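Local coordinates for protein geobacter metallireducens SMUG1 (Geobacter metallireducens, PDB 5H9I) that belongs to the uracil-DNA glycosylase superfamily, as a SMUG1-type member, and holds a xanthine molecule in its ligand pocket, at residues P26-N32 with P142-A148; G71-G75 with F136-Y140; V112-L117 with H213-A217. All coordinates share one frame; numbering follows the deposited sequence.

Contact 1 of 3, residues P26-N32 with P142-A148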
ATOM      1  N   PRO A  26       0.080 -21.559  -8.295  1.00 43.36           N
ATOM      2  CA  PRO A  26      -0.092 -20.893  -9.567  1.00 37.85           C
ATOM      3  C   PRO A  26       0.626 -19.517  -9.718  1.00 37.19           C
ATOM      4  O   PRO A  26       0.403 -18.829 -10.724  1.00 31.62           O
ATOM      5  CB  PRO A  26      -1.573 -20.611  -9.592  1.00 37.32           C
ATOM      6  CG  PRO A  26      -1.834 -20.190  -8.218  1.00 45.53           C
ATOM      7  CD  PRO A  26      -0.950 -21.076  -7.358  1.00 39.58           C
ATOM      8  N   VAL A  27       1.459 -19.140  -8.766  1.00 36.83           N
ATOM      9  CA  VAL A  27       2.343 -17.949  -9.015  1.00 28.23           C
ATOM     10  C   VAL A  27       3.390 -18.262 -10.057  1.00 30.16           C
ATOM     11  O   VAL A  27       4.189 -19.163  -9.880  1.00 27.92           O
ATOM     12  CB  VAL A  27       3.049 -17.487  -7.712  1.00 30.35           C
ATOM     13  CG1 VAL A  27       3.876 -16.208  -7.934  1.00 28.17           C
ATOM     14  CG2 VAL A  27       2.037 -17.261  -6.568  1.00 33.93           C
ATOM     15  N   ALA A  28       3.394 -17.496 -11.146  1.00 26.45           N
ATOM     16  CA  ALA A  28       4.471 -17.522 -12.113  1.00 25.20           C
ATOM     17  C   ALA A  28       5.350 -16.313 -12.094  1.00 28.32           C
ATOM     18  O   ALA A  28       6.475 -16.375 -12.568  1.00 31.29           O
ATOM     19  CB  ALA A  28       3.936 -17.710 -13.515  1.00 26.04           C
ATOM     20  N   HIS A  29       4.827 -15.138 -11.643  1.00 23.48           N
ATOM     21  CA  HIS A  29       5.594 -13.915 -11.716  1.00 24.12           C
ATOM     22  C   HIS A  29       5.352 -13.149 -10.384  1.00 23.32           C
ATOM     23  O   HIS A  29       4.235 -13.143  -9.883  1.00 22.34           O
ATOM     24  CB  HIS A  29       5.098 -12.968 -12.772  1.00 24.02           C
ATOM     25  CG  HIS A  29       5.114 -13.583 -14.109  1.00 26.39           C
ATOM     26  ND1 HIS A  29       6.219 -13.472 -14.917  1.00 27.36           N
ATOM     27  CD2 HIS A  29       4.206 -14.330 -14.789  1.00 23.99           C
ATOM     28  CE1 HIS A  29       6.003 -14.131 -16.045  1.00 29.77           C
ATOM     29  NE2 HIS A  29       4.817 -14.692 -15.976  1.00 28.13           N
ATOM     30  N   VAL A  30       6.408 -12.534  -9.925  1.00 19.25           N
ATOM     31  CA  VAL A  30       6.345 -11.710  -8.709  1.00 23.93           C
ATOM     32  C   VAL A  30       6.995 -10.386  -9.033  1.00 21.06           C
ATOM     33  O   VAL A  30       8.161 -10.347  -9.400  1.00 23.15           O
ATOM     34  CB  VAL A  30       7.048 -12.395  -7.530  1.00 20.97           C
ATOM     35  CG1 VAL A  30       7.033 -11.523  -6.275  1.00 22.10           C
ATOM     36  CG2 VAL A  30       6.409 -13.728  -7.202  1.00 25.11           C
ATOM     37  N   TYR A  31       6.256  -9.281  -8.873  1.00 16.46           N
ATOM     38  CA  TYR A  31       6.782  -7.948  -9.064  1.00 15.11           C
ATOM     39  C   TYR A  31       7.057  -7.268  -7.709  1.00 19.39           C
ATOM     40  O   TYR A  31       6.235  -7.278  -6.892  1.00 18.42           O
ATOM     41  CB  TYR A  31       5.773  -7.050  -9.783  1.00 18.52           C
ATOM     42  CG  TYR A  31       5.389  -7.316 -11.238  1.00 15.75           C
ATOM     43  CD1 TYR A  31       5.779  -8.445 -11.907  1.00 18.87           C
ATOM     44  CD2 TYR A  31       4.631  -6.419 -11.901  1.00 16.15           C
ATOM     45  CE1 TYR A  31       5.404  -8.647 -13.216  1.00 20.71           C
ATOM     46  CE2 TYR A  31       4.246  -6.606 -13.205  1.00 18.24           C
ATOM     47  CZ  TYR A  31       4.651  -7.720 -13.856  1.00 20.68           C
ATOM     48  OH  TYR A  31       4.271  -7.904 -15.143  1.00 19.57           O
ATOM     49  N   ASN A  32       8.205  -6.647  -7.563  1.00 17.17           N
ATOM     50  CA  ASN A  32       8.571  -5.911  -6.331  1.00 17.98           C
ATOM     51  C   ASN A  32       8.959  -4.450  -6.636  1.00 20.35           C
ATOM     52  O   ASN A  32      10.109  -4.102  -6.933  1.00 16.35           O
ATOM     53  CB  ASN A  32       9.680  -6.602  -5.613  1.00 17.31           C
ATOM     54  CG  ASN A  32       9.931  -6.003  -4.267  1.00 21.50           C
ATOM     55  OD1 ASN A  32       9.288  -5.001  -3.910  1.00 23.43           O
ATOM     56  ND2 ASN A  32      10.747  -6.723  -3.486  1.00 28.32           N
ATOM     57  N   PRO A 142       4.084  -5.414  -0.412  1.00 15.36           N
ATOM     58  CA  PRO A 142       4.464  -4.616  -1.582  1.00 16.23           C
ATOM     59  C   PRO A 142       4.547  -5.386  -2.895  1.00 20.64           C
ATOM     60  O   PRO A 142       4.766  -4.749  -3.930  1.00 19.25           O
ATOM     61  CB  PRO A 142       5.827  -4.138  -1.203  1.00 18.42           C
ATOM     62  CG  PRO A 142       6.404  -5.265  -0.449  1.00 19.95           C
ATOM     63  CD  PRO A 142       5.264  -5.739   0.440  1.00 16.68           C
ATOM     64  N   LEU A 143       4.363  -6.686  -2.859  1.00 18.54           N
ATOM     65  CA  LEU A 143       4.532  -7.527  -4.066  1.00 16.23           C
ATOM     66  C   LEU A 143       3.254  -7.674  -4.805  1.00 16.35           C
ATOM     67  O   LEU A 143       2.173  -7.778  -4.166  1.00 17.88           O
ATOM     68  CB  LEU A 143       4.969  -8.866  -3.562  1.00 14.39           C
ATOM     69  CG  LEU A 143       6.281  -8.969  -2.849  1.00 17.14           C
ATOM     70  CD1 LEU A 143       6.518 -10.417  -2.400  1.00 20.84           C
ATOM     71  CD2 LEU A 143       7.449  -8.382  -3.591  1.00 17.32           C
ATOM     72  N   LEU A 144       3.334  -7.789  -6.141  1.00 15.36           N
ATOM     73  CA  LEU A 144       2.213  -8.165  -7.007  1.00 17.17           C
ATOM     74  C   LEU A 144       2.492  -9.617  -7.545  1.00 18.38           C
ATOM     75  O   LEU A 144       3.617  -9.872  -7.876  1.00 18.98           O
ATOM     76  CB  LEU A 144       2.135  -7.212  -8.162  1.00 16.70           C
ATOM     77  CG  LEU A 144       0.967  -7.353  -9.085  1.00 22.43           C
ATOM     78  CD1 LEU A 144      -0.213  -6.550  -8.594  1.00 25.55           C
ATOM     79  CD2 LEU A 144       1.243  -6.956 -10.510  1.00 21.87           C
ATOM     80  N   PHE A 145       1.509 -10.507  -7.432  1.00 17.17           N
ATOM     81  CA  PHE A 145       1.620 -11.893  -7.808  1.00 19.56           C
ATOM     82  C   PHE A 145       0.753 -12.130  -9.048  1.00 22.48           C
ATOM     83  O   PHE A 145      -0.445 -11.778  -9.071  1.00 23.41           O
ATOM     84  CB  PHE A 145       1.160 -12.764  -6.625  1.00 20.43           C
ATOM     85  CG  PHE A 145       1.920 -12.551  -5.385  1.00 23.53           C
ATOM     86  CD1 PHE A 145       3.109 -13.204  -5.145  1.00 23.30           C
ATOM     87  CD2 PHE A 145       1.364 -11.768  -4.401  1.00 19.72           C
ATOM     88  CE1 PHE A 145       3.801 -13.026  -3.961  1.00 24.14           C
ATOM     89  CE2 PHE A 145       2.070 -11.556  -3.211  1.00 20.83           C
ATOM     90  CZ  PHE A 145       3.236 -12.203  -2.996  1.00 20.03           C
ATOM     91  N   LEU A 146       1.327 -12.793 -10.056  1.00 22.78           N
ATOM     92  CA  LEU A 146       0.560 -13.145 -11.261  1.00 21.70           C
ATOM     93  C   LEU A 146       0.692 -14.633 -11.617  1.00 20.11           C
ATOM     94  O   LEU A 146       1.722 -15.211 -11.374  1.00 21.42           O
ATOM     95  CB  LEU A 146       1.078 -12.326 -12.452  1.00 20.31           C
ATOM     96  CG  LEU A 146       1.205 -10.810 -12.337  1.00 18.40           C
ATOM     97  CD1 LEU A 146       1.958 -10.209 -13.536  1.00 21.64           C
ATOM     98  CD2 LEU A 146      -0.130 -10.136 -12.145  1.00 23.63           C
ATOM     99  N   THR A 147      -0.389 -15.142 -12.222  1.00 23.78           N
ATOM    100  CA  THR A 147      -0.330 -16.463 -12.833  1.00 24.17           C
ATOM    101  C   THR A 147       0.488 -16.400 -14.089  1.00 29.05           C
ATOM    102  O   THR A 147       0.788 -15.319 -14.639  1.00 24.04           O
ATOM    103  CB  THR A 147      -1.731 -16.911 -13.225  1.00 25.72           C
ATOM    104  OG1 THR A 147      -2.233 -16.086 -14.294  1.00 26.68           O
ATOM    105  CG2 THR A 147      -2.681 -16.854 -12.002  1.00 27.15           C
ATOM    106  N   ALA A 148       0.773 -17.584 -14.618  1.00 28.87           N
ATOM    107  CA  ALA A 148       1.482 -17.633 -15.906  1.00 26.53           C
ATOM    108  C   ALA A 148       0.715 -16.938 -17.028  1.00 24.71           C
ATOM    109  O   ALA A 148       1.316 -16.469 -17.985  1.00 28.66           O
ATOM    110  CB  ALA A 148       1.725 -19.139 -16.275  1.00 32.44           C
TER
HETATM  111  O   HOH W   1       0.311 -19.999 -13.093  1.00 35.72           O
HETATM  112  O   HOH W   2       4.012 -16.418 -18.002  1.00 33.96           O
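Tyr31 and Leu144 form an antiparallel hydrogen-bonded pair at the tightly packed end of this contact: Tyr31 N donates to Leu144 O at 2.9 Å, and Leu144 N returns a bond to Tyr31 O. Their side chains lie alongside each other, Leu144 CD2 resting 3.7 Å from Tyr31 CD2. Leu146 crosses the phenol farther out, where its CD1 branch lies 3.6 Å from Tyr31 OH, a hydroxyl also bonded to the backbone at Lys100 and His97. The other face of the sheet carries Val30 and Phe145. Val30 spreads its two methyls: CG1, anti to the backbone N (chi1 178°), reaches Leu143 CD1, while CG2 meets Phe145 CD1 at 3.9 Å. Val27 CG1 comes in at the edge of the same phenylalanine ring. Toward Ala148 the contact opens to solvent and water takes over from direct bonds. One water accepts from Ala148 N and donates to Pro26 O; a second links His29 NE2, 2.8 Å away, with Ala148 O. Between these two regions Leu146 O is gripped twice, by Ala28 N at 2.8 Å and His29 N at 3.1 Å. Ala28 and His29, both opposite Leu146, make a classic beta bulge, placed where the edge strand 29-31 joins strand 144-146 in a small antiparallel sheet completed by strand 152-153.

Contact 2 of 3, residues G71-G75 with F136-Y140; sequences GVPFG and FVANY. With XAN (xanthine), chain B.
The xanthine pocket of this uracil-DNA glycosylase superfamily fold is walled here by a type II beta turn, Val72 to Gly75, set against strand 135-139 at the edge of the parallel sheet. Pro73 directs its ring at the strand, with CG 3.5 Å from Val137 O and CB near Val137 CG1. That same valine methyl, anti to the backbone N (chi1 -177°), also reaches Phe74 CD2 at 4.0 Å, so one branch packs against two successive residues of the turn. Trp118 of helix 112-125 touches both Phe74 and Val137 and closes this apolar patch. Phe74 lays one face flat over the six-membered ring of xanthine, its CZ 3.4 Å from xanthine C6. Its backbone N-H points to xanthine O2 at 2.8 Å, which ties the turn to xanthine by a polar bond as well as by the ring. From the strand, the Asn139 amide meets xanthine with both its ends: OD1 accepts from xanthine N1 at 2.7 Å, a nearly straight bond of 167°, while ND2 donates to O2; one accepting and one donating bond should fix the amide's rotation. Xanthine O2 is thus held by two donors of the contact, Phe74 N and Asn139 ND2, the latter only 2.6 Å away.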
ATOM      1  N   GLY A  71       5.259   3.074  -7.629  1.00 12.77           N
ATOM      2  CA  GLY A  71       5.909   2.870  -6.326  1.00 13.70           C
ATOM      3  C   GLY A  71       5.154   3.490  -5.157  1.00 14.80           C
ATOM      4  O   GLY A  71       5.670   3.327  -4.041  1.00 15.25           O
ATOM      5  N   VAL A  72       4.001   4.081  -5.396  1.00 12.44           N
ATOM      6  CA  VAL A  72       3.258   4.724  -4.358  1.00 12.07           C
ATOM      7  C   VAL A  72       2.016   4.000  -4.037  1.00 11.41           C
ATOM      8  O   VAL A  72       1.331   3.586  -4.995  1.00 12.95           O
ATOM      9  CB  VAL A  72       2.945   6.127  -4.771  1.00 12.21           C
ATOM     10  CG1 VAL A  72       2.041   6.832  -3.756  1.00 14.77           C
ATOM     11  CG2 VAL A  72       4.224   6.948  -4.996  1.00 14.05           C
ATOM     12  N   PRO A  73       1.680   3.664  -2.781  1.00 10.97           N
ATOM     13  CA  PRO A  73       0.404   2.970  -2.477  1.00 12.41           C
ATOM     14  C   PRO A  73      -0.806   3.686  -3.082  1.00 11.85           C
ATOM     15  O   PRO A  73      -0.906   4.904  -3.088  1.00 13.45           O
ATOM     16  CB  PRO A  73       0.301   2.980  -0.931  1.00 15.76           C
ATOM     17  CG  PRO A  73       1.696   3.317  -0.495  1.00 16.49           C
ATOM     18  CD  PRO A  73       2.404   4.080  -1.571  1.00 12.58           C
ATOM     19  N   PHE A  74      -1.682   2.837  -3.669  1.00 11.77           N
ATOM     20  CA  PHE A  74      -2.878   3.374  -4.402  1.00 11.49           C
ATOM     21  C   PHE A  74      -2.502   4.417  -5.419  1.00 11.05           C
ATOM     22  O   PHE A  74      -3.232   5.308  -5.722  1.00 12.07           O
ATOM     23  CB  PHE A  74      -3.903   3.934  -3.363  1.00 11.84           C
ATOM     24  CG  PHE A  74      -4.536   2.870  -2.483  1.00 12.63           C
ATOM     25  CD1 PHE A  74      -5.692   2.179  -2.931  1.00 12.40           C
ATOM     26  CD2 PHE A  74      -3.984   2.551  -1.269  1.00 13.98           C
ATOM     27  CE1 PHE A  74      -6.268   1.282  -2.088  1.00 14.68           C
ATOM     28  CE2 PHE A  74      -4.570   1.640  -0.444  1.00 15.68           C
ATOM     29  CZ  PHE A  74      -5.697   1.030  -0.869  1.00 15.36           C
ATOM     30  N   GLY A  75      -1.291   4.275  -6.004  1.00 11.56           N
ATOM     31  CA  GLY A  75      -0.639   5.350  -6.684  1.00 12.74           C
ATOM     32  C   GLY A  75      -1.006   5.481  -8.147  1.00 14.49           C
ATOM     33  O   GLY A  75      -0.183   5.251  -9.030  1.00 14.22           O
ATOM     34  N   PHE A 136      -0.752   8.773   7.128  1.00 11.92           N
ATOM     35  CA  PHE A 136       0.108   8.150   6.149  1.00 11.45           C
ATOM     36  C   PHE A 136      -0.639   7.012   5.494  1.00 11.09           C
ATOM     37  O   PHE A 136      -1.586   6.467   6.102  1.00 12.05           O
ATOM     38  CB  PHE A 136       1.439   7.722   6.736  1.00 13.15           C
ATOM     39  CG  PHE A 136       2.488   7.355   5.704  1.00 11.74           C
ATOM     40  CD1 PHE A 136       2.958   8.334   4.838  1.00 12.46           C
ATOM     41  CD2 PHE A 136       3.022   6.094   5.657  1.00 13.34           C
ATOM     42  CE1 PHE A 136       3.950   8.009   3.875  1.00 14.07           C
ATOM     43  CE2 PHE A 136       3.997   5.783   4.733  1.00 13.39           C
ATOM     44  CZ  PHE A 136       4.427   6.723   3.800  1.00 13.22           C
ATOM     45  N   VAL A 137      -0.185   6.555   4.333  1.00 10.54           N
ATOM     46  CA  VAL A 137      -0.752   5.394   3.634  1.00 11.46           C
ATOM     47  C   VAL A 137       0.342   4.435   3.231  1.00 11.72           C
ATOM     48  O   VAL A 137       1.317   4.843   2.614  1.00 11.38           O
ATOM     49  CB  VAL A 137      -1.580   5.836   2.336  1.00  9.29           C
ATOM     50  CG1 VAL A 137      -2.211   4.664   1.663  1.00 11.16           C
ATOM     51  CG2 VAL A 137      -2.632   6.878   2.720  1.00 12.19           C
ATOM     52  N   ALA A 138       0.203   3.187   3.577  1.00 12.30           N
ATOM     53  CA  ALA A 138       1.153   2.148   3.252  1.00 12.79           C
ATOM     54  C   ALA A 138       0.474   0.882   2.837  1.00 12.41           C
ATOM     55  O   ALA A 138      -0.705   0.735   3.080  1.00 16.62           O
ATOM     56  CB  ALA A 138       2.010   1.853   4.478  1.00 14.85           C
ATOM     57  N   ASN A 139       1.188  -0.012   2.113  1.00 14.25           N
ATOM     58  CA  ASN A 139       0.613  -1.337   1.859  1.00 15.15           C
ATOM     59  C   ASN A 139       1.218  -2.348   2.828  1.00 18.07           C
ATOM     60  O   ASN A 139       2.402  -2.294   3.077  1.00 20.35           O
ATOM     61  CB  ASN A 139       0.944  -1.828   0.451  1.00 21.33           C
ATOM     62  CG  ASN A 139      -0.133  -1.520  -0.511  1.00 20.47           C
ATOM     63  OD1 ASN A 139      -1.289  -1.382  -0.176  1.00 19.04           O
ATOM     64  ND2 ASN A 139       0.310  -1.214  -1.770  1.00 20.68           N
ATOM     65  N   TYR A 140       0.440  -3.327   3.199  1.00 15.49           N
ATOM     66  CA  TYR A 140       0.921  -4.444   3.982  1.00 15.71           C
ATOM     67  C   TYR A 140       1.933  -5.263   3.194  1.00 17.17           C
ATOM     68  O   TYR A 140       2.970  -5.616   3.740  1.00 16.76           O
ATOM     69  CB  TYR A 140      -0.290  -5.290   4.309  1.00 15.16           C
ATOM     70  CG  TYR A 140       0.042  -6.575   5.075  1.00 16.40           C
ATOM     71  CD1 TYR A 140       0.477  -6.514   6.344  1.00 18.16           C
ATOM     72  CD2 TYR A 140       0.039  -7.803   4.410  1.00 16.32           C
ATOM     73  CE1 TYR A 140       0.848  -7.680   7.030  1.00 16.30           C
ATOM     74  CE2 TYR A 140       0.385  -8.933   5.050  1.00 19.52           C
ATOM     75  CZ  TYR A 140       0.728  -8.872   6.349  1.00 19.13           C
ATOM     76  OH  TYR A 140       1.094 -10.042   6.993  1.00 17.81           O
TER
HETATM   77  N9  XAN B 301      -5.301  -0.519  -5.430  1.00 19.11           N
HETATM   78  C4  XAN B 301      -4.415  -0.610  -4.477  1.00 14.16           C
HETATM   79  N3  XAN B 301      -3.221  -0.069  -4.251  1.00 16.04           N
HETATM   80  C2  XAN B 301      -2.588  -0.363  -3.206  1.00 17.75           C
HETATM   81  O2  XAN B 301      -1.486   0.099  -3.053  1.00 19.17           O
HETATM   82  N1  XAN B 301      -3.086  -1.153  -2.244  1.00 16.20           N
HETATM   83  C6  XAN B 301      -4.250  -1.722  -2.324  1.00 17.30           C
HETATM   84  O6  XAN B 301      -4.696  -2.500  -1.473  1.00 19.52           O
HETATM   85  C5  XAN B 301      -4.973  -1.501  -3.497  1.00 16.18           C
HETATM   86  N7  XAN B 301      -6.159  -1.907  -3.926  1.00 19.60           N
HETATM   87  C8  XAN B 301      -6.358  -1.310  -5.090  1.00 19.51           C

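Contact 3 of 3, residues V112-L117 with H213-A217. With XAN (xanthine), chain B.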
ATOM      1  N   VAL A 112      -8.863   3.038 -10.710  1.00 13.90           N
ATOM      2  CA  VAL A 112      -9.997   3.617 -10.093  1.00 14.36           C
ATOM      3  C   VAL A 112      -9.828   3.749  -8.573  1.00 13.55           C
ATOM      4  O   VAL A 112     -10.162   4.779  -7.971  1.00 14.50           O
ATOM      5  CB  VAL A 112     -11.331   2.858 -10.408  1.00 15.12           C
ATOM      6  CG1 VAL A 112     -12.555   3.470  -9.770  1.00 16.23           C
ATOM      7  CG2 VAL A 112     -11.486   2.891 -11.964  1.00 16.04           C
ATOM      8  N   SER A 113      -9.415   2.667  -8.009  1.00 13.31           N
ATOM      9  CA  SER A 113      -9.243   2.574  -6.546  1.00 12.56           C
ATOM     10  C   SER A 113      -8.396   3.702  -6.004  1.00 13.20           C
ATOM     11  O   SER A 113      -8.852   4.494  -5.152  1.00 13.37           O
ATOM     12  CB  SER A 113      -8.657   1.253  -6.118  1.00 14.56           C
ATOM     13  OG  SER A 113      -9.533   0.175  -6.306  1.00 16.88           O
ATOM     14  N   GLY A 114      -7.219   3.859  -6.554  1.00 13.57           N
ATOM     15  CA  GLY A 114      -6.316   4.944  -6.061  1.00 13.93           C
ATOM     16  C   GLY A 114      -6.770   6.300  -6.457  1.00 13.99           C
ATOM     17  O   GLY A 114      -6.653   7.328  -5.754  1.00 13.56           O
ATOM     18  N   ARG A 115      -7.395   6.485  -7.634  1.00 12.64           N
ATOM     19  CA  ARG A 115      -8.023   7.712  -7.998  1.00 11.54           C
ATOM     20  C   ARG A 115      -9.070   8.160  -7.044  1.00 16.50           C
ATOM     21  O   ARG A 115      -9.114   9.317  -6.644  1.00 15.12           O
ATOM     22  CB  ARG A 115      -8.634   7.646  -9.463  1.00 17.94           C
ATOM     23  CG  ARG A 115      -8.821   8.902 -10.134  1.00 23.09           C
ATOM     24  CD  ARG A 115      -9.278   8.663 -11.588  1.00 22.98           C
ATOM     25  NE  ARG A 115     -10.615   8.170 -11.557  1.00 22.12           N
ATOM     26  CZ  ARG A 115     -11.055   7.161 -12.363  1.00 19.11           C
ATOM     27  NH1 ARG A 115     -10.213   6.508 -13.206  1.00 18.89           N
ATOM     28  NH2 ARG A 115     -12.353   6.864 -12.340  1.00 23.98           N
ATOM     29  N   ARG A 116      -9.887   7.192  -6.622  1.00 13.02           N
ATOM     30  CA  ARG A 116     -10.905   7.497  -5.640  1.00 13.40           C
ATOM     31  C   ARG A 116     -10.268   7.859  -4.268  1.00 12.72           C
ATOM     32  O   ARG A 116     -10.757   8.797  -3.621  1.00 13.89           O
ATOM     33  CB  ARG A 116     -11.823   6.285  -5.446  1.00 13.16           C
ATOM     34  CG  ARG A 116     -12.856   6.151  -6.589  1.00 18.65           C
ATOM     35  CD  ARG A 116     -13.743   4.952  -6.320  1.00 16.80           C
ATOM     36  NE  ARG A 116     -14.744   4.860  -7.393  1.00 17.66           N
ATOM     37  CZ  ARG A 116     -15.558   3.818  -7.541  1.00 18.64           C
ATOM     38  NH1 ARG A 116     -15.459   2.747  -6.817  1.00 16.63           N
ATOM     39  NH2 ARG A 116     -16.515   3.932  -8.484  1.00 18.78           N
ATOM     40  N   LEU A 117      -9.355   7.031  -3.816  1.00 13.16           N
ATOM     41  CA  LEU A 117      -8.782   7.266  -2.456  1.00 11.81           C
ATOM     42  C   LEU A 117      -8.044   8.556  -2.376  1.00 14.73           C
ATOM     43  O   LEU A 117      -8.352   9.428  -1.521  1.00 12.86           O
ATOM     44  CB  LEU A 117      -7.908   6.102  -2.074  1.00 13.07           C
ATOM     45  CG  LEU A 117      -7.199   6.195  -0.722  1.00 14.98           C
ATOM     46  CD1 LEU A 117      -7.469   4.866  -0.018  1.00 22.05           C
ATOM     47  CD2 LEU A 117      -5.730   6.441  -0.790  1.00 21.55           C
ATOM     48  N   HIS A 213     -13.138  -0.679   1.060  1.00 13.34           N
ATOM     49  CA  HIS A 213     -12.172  -0.550  -0.017  1.00 15.58           C
ATOM     50  C   HIS A 213     -12.806   0.175  -1.198  1.00 16.13           C
ATOM     51  O   HIS A 213     -13.987  -0.020  -1.501  1.00 14.75           O
ATOM     52  CB  HIS A 213     -11.734  -1.935  -0.424  1.00 15.91           C
ATOM     53  CG  HIS A 213     -10.554  -1.942  -1.313  1.00 15.39           C
ATOM     54  ND1 HIS A 213     -10.635  -1.563  -2.636  1.00 18.45           N
ATOM     55  CD2 HIS A 213      -9.260  -2.235  -1.065  1.00 16.38           C
ATOM     56  CE1 HIS A 213      -9.430  -1.647  -3.170  1.00 19.52           C
ATOM     57  NE2 HIS A 213      -8.608  -2.091  -2.256  1.00 17.29           N
ATOM     58  N   PRO A 214     -12.059   1.034  -1.864  1.00 11.85           N
ATOM     59  CA  PRO A 214     -12.611   1.895  -2.930  1.00 12.56           C
ATOM     60  C   PRO A 214     -12.854   1.190  -4.274  1.00 13.27           C
ATOM     61  O   PRO A 214     -13.353   1.918  -5.136  1.00 14.64           O
ATOM     62  CB  PRO A 214     -11.557   3.042  -3.031  1.00 14.66           C
ATOM     63  CG  PRO A 214     -10.271   2.412  -2.634  1.00 12.75           C
ATOM     64  CD  PRO A 214     -10.673   1.513  -1.493  1.00 13.90           C
ATOM     65  N   SER A 215     -12.478  -0.041  -4.429  1.00 16.03           N
ATOM     66  CA  SER A 215     -12.647  -0.678  -5.769  1.00 16.65           C
ATOM     67  C   SER A 215     -14.098  -0.791  -6.194  1.00 18.24           C
ATOM     68  O   SER A 215     -15.034  -0.905  -5.369  1.00 19.32           O
ATOM     69  CB  SER A 215     -11.886  -1.937  -6.005  1.00 29.35           C
ATOM     70  OG  SER A 215     -12.672  -3.001  -5.851  1.00 25.81           O
ATOM     71  N   PRO A 216     -14.292  -0.757  -7.475  1.00 15.67           N
ATOM     72  CA  PRO A 216     -15.638  -1.077  -7.961  1.00 16.42           C
ATOM     73  C   PRO A 216     -16.186  -2.424  -7.580  1.00 21.21           C
ATOM     74  O   PRO A 216     -17.364  -2.634  -7.860  1.00 19.06           O
ATOM     75  CB  PRO A 216     -15.467  -0.920  -9.444  1.00 17.83           C
ATOM     76  CG  PRO A 216     -14.425   0.093  -9.650  1.00 20.79           C
ATOM     77  CD  PRO A 216     -13.452  -0.117  -8.517  1.00 14.84           C
ATOM     78  N   ALA A 217     -15.427  -3.316  -7.016  1.00 19.28           N
ATOM     79  CA  ALA A 217     -15.974  -4.620  -6.605  1.00 21.28           C
ATOM     80  C   ALA A 217     -16.911  -4.526  -5.414  1.00 25.22           C
ATOM     81  O   ALA A 217     -17.554  -5.498  -5.097  1.00 27.17           O
ATOM     82  CB  ALA A 217     -14.832  -5.583  -6.439  1.00 21.69           C
TER
HETATM   83  N9  XAN B 301      -5.301  -0.519  -5.430  1.00 19.11           N
HETATM   84  C4  XAN B 301      -4.415  -0.610  -4.477  1.00 14.16           C
HETATM   85  N3  XAN B 301      -3.221  -0.069  -4.251  1.00 16.04           N
HETATM   86  C2  XAN B 301      -2.588  -0.363  -3.206  1.00 17.75           C
HETATM   87  O2  XAN B 301      -1.486   0.099  -3.053  1.00 19.17           O
HETATM   88  N1  XAN B 301      -3.086  -1.153  -2.244  1.00 16.20           N
HETATM   89  C6  XAN B 301      -4.250  -1.722  -2.324  1.00 17.30           C
HETATM   90  O6  XAN B 301      -4.696  -2.500  -1.473  1.00 19.52           O
HETATM   91  C5  XAN B 301      -4.973  -1.501  -3.497  1.00 16.18           C
HETATM   92  N7  XAN B 301      -6.159  -1.907  -3.926  1.00 19.60           N
HETATM   93  C8  XAN B 301      -6.358  -1.310  -5.090  1.00 19.51           C
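Ser113 and His213 meet beside the xanthine, the serine OG lying 3.6 Å from His213 CE1 at the imidazole edge. Ser113 CB packs on xanthine C8, while His213 NE2 donates to xanthine N7 at 3.0 Å through a bent bond of 137°. CG anti to the backbone N (chi1 -168°) carries the imidazole toward xanthine, and its other nitrogen, ND1, faces its own loop. There ND1 accepts from Ser215 N at 3.0 Å, close to the ring plane, which probably steadies the turn of the ring that puts NE2 toward xanthine. One step outward, Pro214 fits against the helix, its CG 3.6 Å from Ser113 O and its CB near Arg116 CB. Ser113 OG also touches Ser215 CB, at 3.2 Å. Arg116, extended from CG to NE, crosses to the loop and donates from NH1 to Pro214 O at 2.8 Å, the acceptor lying near the guanidinium plane. Its NH2 is bonded to Asn222, whose amide also bonds Pro216 O. Val112 CG1 sits above one guanidinium face, toward its rim, and meets Pro216 CG at 3.9 Å. Beyond it Ser215 OG accepts from Ala217 N in an ST turn, within a histidine-bearing loop of the ligand pocket packed on the first turns of helix 112-125.

From the N terminus, the chain first lays down residues 26-32, which pair with 142-148, so that contact 1 closes a loop of 109 intervening residues. Contact 2 falls wholly within that loop, pairing 71-75 with 136-140. Residues 112-117 lie inside the same span, but their partner 213-217 is far downstream, so contact 3 crosses both others; it joins the start of helix 112-125 to the loop between strand 207-211 and helix 219-235. Contacts 2 and 3 touch directly: Phe74 CB packs 3.8 Å from Gly114 CA, and both border xanthine. Contact 1 stands apart, its centre about 18 Å from that of contact 2, although strand 135-139 leads on to strand 144-146, linking the parallel sheet to the small antiparallel one.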